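Local coordinates for endo-1,4-beta-mannanase (Eisenia fetida, PDB 5Y6T), which probably hydrolyses internal beta-1,4-mannosidic linkages of mannan polysaccharides, as a GH5-family endo-mannanase linked to cold adaptation, at residues R67-C72 with W324-N329; P181-Q186 with R203-I208. One frame throughout, in Å; residues are numbered along the deposited sequence. Where two conformers were deposited one is given.

How the interactions relate
Interaction 1 lies within the barrel core and interaction 2 nearer the outside of the fold, their centres about 25 Å apart and their nearest atoms about 8 Å apart. They share no strand or helix: 67-72 with 324-329 brings together two barrel strands and the loop that follows one of them, whereas 181-186 with 203-208 ties a long irregular loop to helix 201-218. The chemistry differs accordingly. Interaction 1 works through three tryptophans and the aliphatic part of an arginine whose charged end serves glutamates of other strands; interaction 2 depends on one glutamine amide, a backbone carbonyl and a ring edge, beside a disulfide.

Interaction 1. Residues R67-C72 with W324-N329; sequences RIWVHC and WSWQAN
Arg67 lays its aliphatic arm against the benzo part of Trp324, and Trp69 meets Trp326 further along. The arginine methylene does the touching, Arg67 CD standing 3.6 Å from Trp324 CE3, while Arg67 CB sits over one face of the indole, offset toward its rim. With CG anti to the backbone N (chi1 -179°) and the chain extended to NE, the arginine crosses Trp324 at about a right angle and carries its guanidinium past the ring. There Trp69 NE1 lies over one guanidinium face, toward its rim, and Trp326 CZ3 at the edge. The indoles of Trp69 and Trp326 approach through their six-membered rings, Trp69 CZ2 reaching to 3.6 Å from Trp326 CH2, with planes inclined at 44°. Trp326 CG, opposite its own N (chi1 -173°), swings the ring toward Trp69, and the two side chains cross at about a right angle. CB of Gln327, the residue after a cis peptide bond, lies over the centre of one Trp326 face. Salt bridges to Glu163 and Glu297 and a hydrogen bond to Asn28 hold the guanidinium. This is probably the active-site end of a GH5 (beta/alpha)8 barrel; Tris, probably from the crystallisation medium, lies beside Trp326. Strand 20-28 pairs in parallel with both 65-72 and 322-325, between them.

Interaction 2. Residues P181-Q186 with R203-I208; sequences PCFDTQ and RLQSFI
Gln205 reaches from its helix to the loop and uses both ends of its amide there. Gln205 NE2 donates to the backbone O of Cys182 at 2.9 Å, with an N-H...O angle of 151°. The donor stands above the carbonyl plane, 38° out of it. On the same amide, Gln205 OE1 comes to the edge of the Phe183 ring, near its plane and 3.1 Å from Phe183 CD1, an approach that sets the oxygen against ring C-H groups. Ring and amide planes are 72° apart. Beyond CG the glutamine is extended, which carries the amide from the helix to the loop. NE2 also donates to the backbone O of Tyr243, so two carbonyls grip the buried amide nitrogen and limit its rotation. That ring edge belongs to the close part, though Phe183 as a whole is partly exposed. The loose side is the exposed Pro181 and the run from Asp184 on, which makes an Asx turn, Asp184 OD1 accepting from Gln186 N at 2.9 Å, without touching 203-208. A disulfide from Cys182 to Cys248 joins the loop to helix 246-253, whose Ala252 touches both Phe183 and Gln205. The loop, which follows strand 165-166, is thus held to helices 201-218 and 246-253 together.

Interaction 1. Residues R67-C72 with W324-N329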
loop_
_atom_site.group_PDB
_atom_site.type_symbol
_atom_site.label_atom_id
_atom_site.label_comp_id
_atom_site.label_asym_id
_atom_site.label_seq_id
_atom_site.Cartn_x
_atom_site.Cartn_y
_atom_site.Cartn_z
ATOM N N ARG A 67 -0.641 -2.234 7.353
ATOM C CA ARG A 67 -0.351 -1.175 6.391
ATOM C C ARG A 67 -0.541 0.169 7.059
ATOM O O ARG A 67 -1.567 0.425 7.665
ATOM C CB ARG A 67 -1.283 -1.308 5.172
ATOM C CG ARG A 67 -1.082 -0.280 4.052
ATOM C CD ARG A 67 -1.838 -0.806 2.822
ATOM N NE ARG A 67 -1.836 0.107 1.679
ATOM C CZ ARG A 67 -2.848 0.910 1.351
ATOM N NH1 ARG A 67 -3.922 1.090 2.144
ATOM N NH2 ARG A 67 -2.743 1.614 0.219
ATOM N N ILE A 68 0.447 1.027 6.946
ATOM C CA ILE A 68 0.449 2.305 7.641
ATOM C C ILE A 68 0.938 3.416 6.711
ATOM O O ILE A 68 1.821 3.228 5.834
ATOM C CB ILE A 68 1.347 2.249 8.907
ATOM C CG1 ILE A 68 1.126 3.534 9.743
ATOM C CG2 ILE A 68 2.828 1.989 8.595
ATOM C CD1 ILE A 68 1.491 3.356 11.203
ATOM N N TRP A 69 0.387 4.594 6.897
ATOM C CA TRP A 69 0.622 5.712 5.980
ATOM C C TRP A 69 1.472 6.776 6.636
ATOM O O TRP A 69 1.320 7.038 7.849
ATOM C CB TRP A 69 -0.681 6.339 5.570
ATOM C CG TRP A 69 -1.669 5.503 4.815
ATOM C CD1 TRP A 69 -1.614 4.157 4.542
ATOM C CD2 TRP A 69 -2.873 5.975 4.226
ATOM N NE1 TRP A 69 -2.765 3.763 3.852
ATOM C CE2 TRP A 69 -3.538 4.868 3.645
ATOM C CE3 TRP A 69 -3.497 7.230 4.155
ATOM C CZ2 TRP A 69 -4.777 4.994 2.987
ATOM C CZ3 TRP A 69 -4.703 7.340 3.492
ATOM C CH2 TRP A 69 -5.334 6.238 2.923
ATOM N N VAL A 70 2.263 7.460 5.819
ATOM C CA VAL A 70 3.240 8.434 6.363
ATOM C C VAL A 70 2.963 9.838 5.870
ATOM O O VAL A 70 2.341 10.605 6.628
ATOM C CB VAL A 70 4.702 8.009 6.092
ATOM C CG1 VAL A 70 5.703 8.973 6.713
ATOM C CG2 VAL A 70 4.962 6.558 6.558
ATOM N N HIS A 71 3.364 10.249 4.682
ATOM C CA HIS A 71 3.223 11.663 4.334
ATOM C C HIS A 71 1.778 12.087 4.029
ATOM O O HIS A 71 1.423 13.295 4.188
ATOM C CB HIS A 71 4.043 12.051 3.107
ATOM C CG HIS A 71 5.500 11.700 3.201
ATOM N ND1 HIS A 71 6.303 12.115 4.239
ATOM C CD2 HIS A 71 6.312 11.104 2.306
ATOM C CE1 HIS A 71 7.560 11.753 4.000
ATOM N NE2 HIS A 71 7.586 11.122 2.830
ATOM N N CYS A 72 1.009 11.149 3.489
ATOM C CA CYS A 72 -0.427 11.376 3.194
ATOM C C CYS A 72 -0.563 12.468 2.141
ATOM O O CYS A 72 -0.078 12.308 1.001
ATOM C CB CYS A 72 -1.223 11.644 4.500
ATOM S SG CYS A 72 -1.227 10.206 5.606
ATOM N N TRP A 324 -5.956 -6.981 3.938
ATOM C CA TRP A 324 -5.857 -5.969 4.950
ATOM C C TRP A 324 -7.159 -5.217 5.068
ATOM O O TRP A 324 -7.538 -4.528 4.167
ATOM C CB TRP A 324 -4.751 -4.990 4.689
ATOM C CG TRP A 324 -3.367 -5.615 4.704
ATOM C CD1 TRP A 324 -2.894 -6.546 5.573
ATOM C CD2 TRP A 324 -2.286 -5.301 3.823
ATOM N NE1 TRP A 324 -1.596 -6.843 5.261
ATOM C CE2 TRP A 324 -1.209 -6.087 4.185
ATOM C CE3 TRP A 324 -2.145 -4.439 2.736
ATOM C CZ2 TRP A 324 0.027 -6.018 3.499
ATOM C CZ3 TRP A 324 -0.947 -4.366 2.060
ATOM C CH2 TRP A 324 0.139 -5.125 2.460
ATOM N N SER A 325 -7.824 -5.372 6.230
ATOM C CA SER A 325 -9.089 -4.680 6.473
ATOM C C SER A 325 -8.926 -3.187 6.730
ATOM O O SER A 325 -7.841 -2.710 7.086
ATOM C CB SER A 325 -9.807 -5.384 7.619
ATOM O OG SER A 325 -9.051 -5.353 8.813
ATOM N N TRP A 326 -10.041 -2.465 6.608
ATOM C CA TRP A 326 -10.087 -1.036 6.772
ATOM C C TRP A 326 -10.984 -0.696 8.021
ATOM O O TRP A 326 -12.175 -1.004 8.014
ATOM C CB TRP A 326 -10.660 -0.343 5.519
ATOM C CG TRP A 326 -10.542 1.129 5.626
ATOM C CD1 TRP A 326 -11.513 2.021 6.021
ATOM C CD2 TRP A 326 -9.357 1.894 5.420
ATOM N NE1 TRP A 326 -10.981 3.312 6.098
ATOM C CE2 TRP A 326 -9.673 3.262 5.686
ATOM C CE3 TRP A 326 -8.050 1.572 4.993
ATOM C CZ2 TRP A 326 -8.707 4.288 5.598
ATOM C CZ3 TRP A 326 -7.128 2.604 4.875
ATOM C CH2 TRP A 326 -7.473 3.938 5.172
ATOM N N GLN A 327 -10.454 0.015 9.005
ATOM C CA GLN A 327 -9.060 0.232 9.365
ATOM C C GLN A 327 -9.026 0.149 10.918
ATOM O O GLN A 327 -10.058 0.322 11.605
ATOM C CB GLN A 327 -8.479 1.574 8.953
ATOM C CG GLN A 327 -9.312 2.767 9.400
ATOM C CD GLN A 327 -8.705 4.130 8.987
ATOM O OE1 GLN A 327 -7.463 4.297 8.861
ATOM N NE2 GLN A 327 -9.564 5.141 8.833
ATOM N N ALA A 328 -7.838 -0.150 11.469
ATOM C CA ALA A 328 -7.632 -0.454 12.918
ATOM C C ALA A 328 -8.116 0.670 13.812
ATOM O O ALA A 328 -8.629 0.383 14.886
ATOM C CB ALA A 328 -6.198 -0.783 13.230
ATOM N N ASN A 329 -8.053 1.905 13.325
ATOM C CA ASN A 329 -8.405 3.031 14.170
ATOM C C ASN A 329 -9.925 3.215 14.220
ATOM O O ASN A 329 -10.432 4.025 15.016
ATOM C CB ASN A 329 -7.667 4.366 13.816
ATOM C CG ASN A 329 -8.040 4.942 12.472
ATOM O OD1 ASN A 329 -9.201 4.865 12.039
ATOM N ND2 ASN A 329 -7.072 5.537 11.794
#

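Interaction 2. Residues P181-Q186 with R203-I208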
loop_
_atom_site.group_PDB
_atom_site.type_symbol
_atom_site.label_atom_id
_atom_site.label_comp_id
_atom_site.label_asym_id
_atom_site.label_seq_id
_atom_site.Cartn_x
_atom_site.Cartn_y
_atom_site.Cartn_z
ATOM N N PRO A 181 -1.656 3.263 -24.855
ATOM C CA PRO A 181 -2.734 2.703 -23.990
ATOM C C PRO A 181 -2.386 2.761 -22.517
ATOM O O PRO A 181 -3.268 2.829 -21.686
ATOM C CB PRO A 181 -2.844 1.225 -24.452
ATOM C CG PRO A 181 -2.020 1.099 -25.661
ATOM C CD PRO A 181 -1.143 2.303 -25.839
ATOM N N CYS A 182 -1.121 2.758 -22.184
ATOM C CA CYS A 182 -0.690 2.883 -20.789
ATOM C C CYS A 182 -1.208 4.146 -20.115
ATOM O O CYS A 182 -1.403 4.164 -18.871
ATOM C CB CYS A 182 0.827 2.844 -20.644
ATOM S SG CYS A 182 1.508 1.165 -20.778
ATOM N N PHE A 183 -1.441 5.193 -20.929
ATOM C CA PHE A 183 -1.847 6.537 -20.408
ATOM C C PHE A 183 -3.310 6.826 -20.657
ATOM O O PHE A 183 -3.830 7.808 -20.177
ATOM C CB PHE A 183 -0.975 7.631 -21.079
ATOM C CG PHE A 183 0.479 7.391 -21.009
ATOM C CD1 PHE A 183 1.084 6.599 -20.059
ATOM C CD2 PHE A 183 1.290 7.978 -21.947
ATOM C CE1 PHE A 183 2.435 6.373 -20.063
ATOM C CE2 PHE A 183 2.660 7.793 -21.948
ATOM C CZ PHE A 183 3.232 6.937 -21.015
ATOM N N ASP A 184 -3.976 5.944 -21.356
ATOM C CA ASP A 184 -5.355 6.111 -21.768
ATOM C C ASP A 184 -6.199 5.638 -20.595
ATOM O O ASP A 184 -6.113 4.492 -20.173
ATOM C CB ASP A 184 -5.597 5.301 -23.043
ATOM C CG ASP A 184 -7.055 5.345 -23.482
ATOM O OD1 ASP A 184 -7.928 5.008 -22.675
ATOM O OD2 ASP A 184 -7.301 5.694 -24.663
ATOM N N THR A 185 -7.053 6.516 -20.069
ATOM C CA THR A 185 -7.956 6.208 -18.976
ATOM C C THR A 185 -9.465 6.030 -19.326
ATOM O O THR A 185 -10.304 6.097 -18.451
ATOM C CB THR A 185 -7.846 7.216 -17.826
ATOM O OG1 THR A 185 -8.149 8.517 -18.328
ATOM C CG2 THR A 185 -6.406 7.228 -17.230
ATOM N N GLN A 186 -9.739 5.743 -20.587
ATOM C CA GLN A 186 -11.106 5.407 -21.003
ATOM C C GLN A 186 -11.642 4.191 -20.243
ATOM O O GLN A 186 -12.801 4.195 -19.850
ATOM C CB GLN A 186 -11.261 5.300 -22.517
ATOM C CG GLN A 186 -11.081 6.624 -23.229
ATOM C CD GLN A 186 -12.148 7.653 -22.907
ATOM O OE1 GLN A 186 -12.984 7.467 -22.012
ATOM N NE2 GLN A 186 -12.136 8.766 -23.655
ATOM N N ARG A 203 1.674 11.153 -15.495
ATOM C CA ARG A 203 2.445 11.806 -14.440
ATOM C C ARG A 203 2.442 10.986 -13.132
ATOM O O ARG A 203 3.461 10.919 -12.431
ATOM C CB ARG A 203 1.951 13.231 -14.209
ATOM C CG ARG A 203 2.150 14.144 -15.407
ATOM C CD ARG A 203 1.885 15.576 -14.989
ATOM N NE ARG A 203 2.154 16.595 -16.018
ATOM C CZ ARG A 203 3.349 17.163 -16.235
ATOM N NH1 ARG A 203 4.423 16.804 -15.546
ATOM N NH2 ARG A 203 3.458 18.124 -17.130
ATOM N N LEU A 204 1.304 10.322 -12.849
ATOM C CA LEU A 204 1.190 9.451 -11.670
ATOM C C LEU A 204 2.088 8.246 -11.805
ATOM O O LEU A 204 2.842 7.893 -10.867
ATOM C CB LEU A 204 -0.239 9.030 -11.414
ATOM C CG LEU A 204 -1.168 10.230 -11.127
ATOM C CD1 LEU A 204 -2.619 9.757 -11.030
ATOM C CD2 LEU A 204 -0.785 10.978 -9.852
ATOM N N GLN A 205 1.998 7.601 -12.968
ATOM C CA GLN A 205 2.908 6.513 -13.266
ATOM C C GLN A 205 4.369 6.875 -13.191
ATOM O O GLN A 205 5.185 6.084 -12.692
ATOM C CB GLN A 205 2.604 5.873 -14.628
ATOM C CG GLN A 205 1.250 5.164 -14.720
ATOM C CD GLN A 205 0.829 4.987 -16.176
ATOM O OE1 GLN A 205 0.937 5.916 -17.020
ATOM N NE2 GLN A 205 0.252 3.843 -16.473
ATOM N N SER A 206 4.737 8.010 -13.793
ATOM C CA SER A 206 6.142 8.476 -13.724
ATOM C C SER A 206 6.602 8.653 -12.275
ATOM O O SER A 206 7.668 8.208 -11.907
ATOM C CB SER A 206 6.287 9.753 -14.572
ATOM O OG SER A 206 7.653 10.169 -14.563
ATOM N N PHE A 207 5.753 9.306 -11.460
ATOM C CA PHE A 207 5.998 9.585 -10.020
ATOM C C PHE A 207 6.253 8.254 -9.296
ATOM O O PHE A 207 7.209 8.127 -8.556
ATOM C CB PHE A 207 4.787 10.382 -9.469
ATOM C CG PHE A 207 4.869 10.808 -8.019
ATOM C CD1 PHE A 207 5.650 11.898 -7.643
ATOM C CD2 PHE A 207 4.071 10.230 -7.081
ATOM C CE1 PHE A 207 5.614 12.373 -6.360
ATOM C CE2 PHE A 207 4.007 10.715 -5.778
ATOM C CZ PHE A 207 4.843 11.764 -5.416
ATOM N N ILE A 208 5.418 7.281 -9.605
ATOM C CA ILE A 208 5.522 5.984 -9.029
ATOM C C ILE A 208 6.794 5.255 -9.492
ATOM O O ILE A 208 7.508 4.618 -8.667
ATOM C CB ILE A 208 4.233 5.138 -9.269
ATOM C CG1 ILE A 208 3.062 5.792 -8.483
ATOM C CG2 ILE A 208 4.423 3.696 -8.836
ATOM C CD1 ILE A 208 1.726 5.441 -9.069
#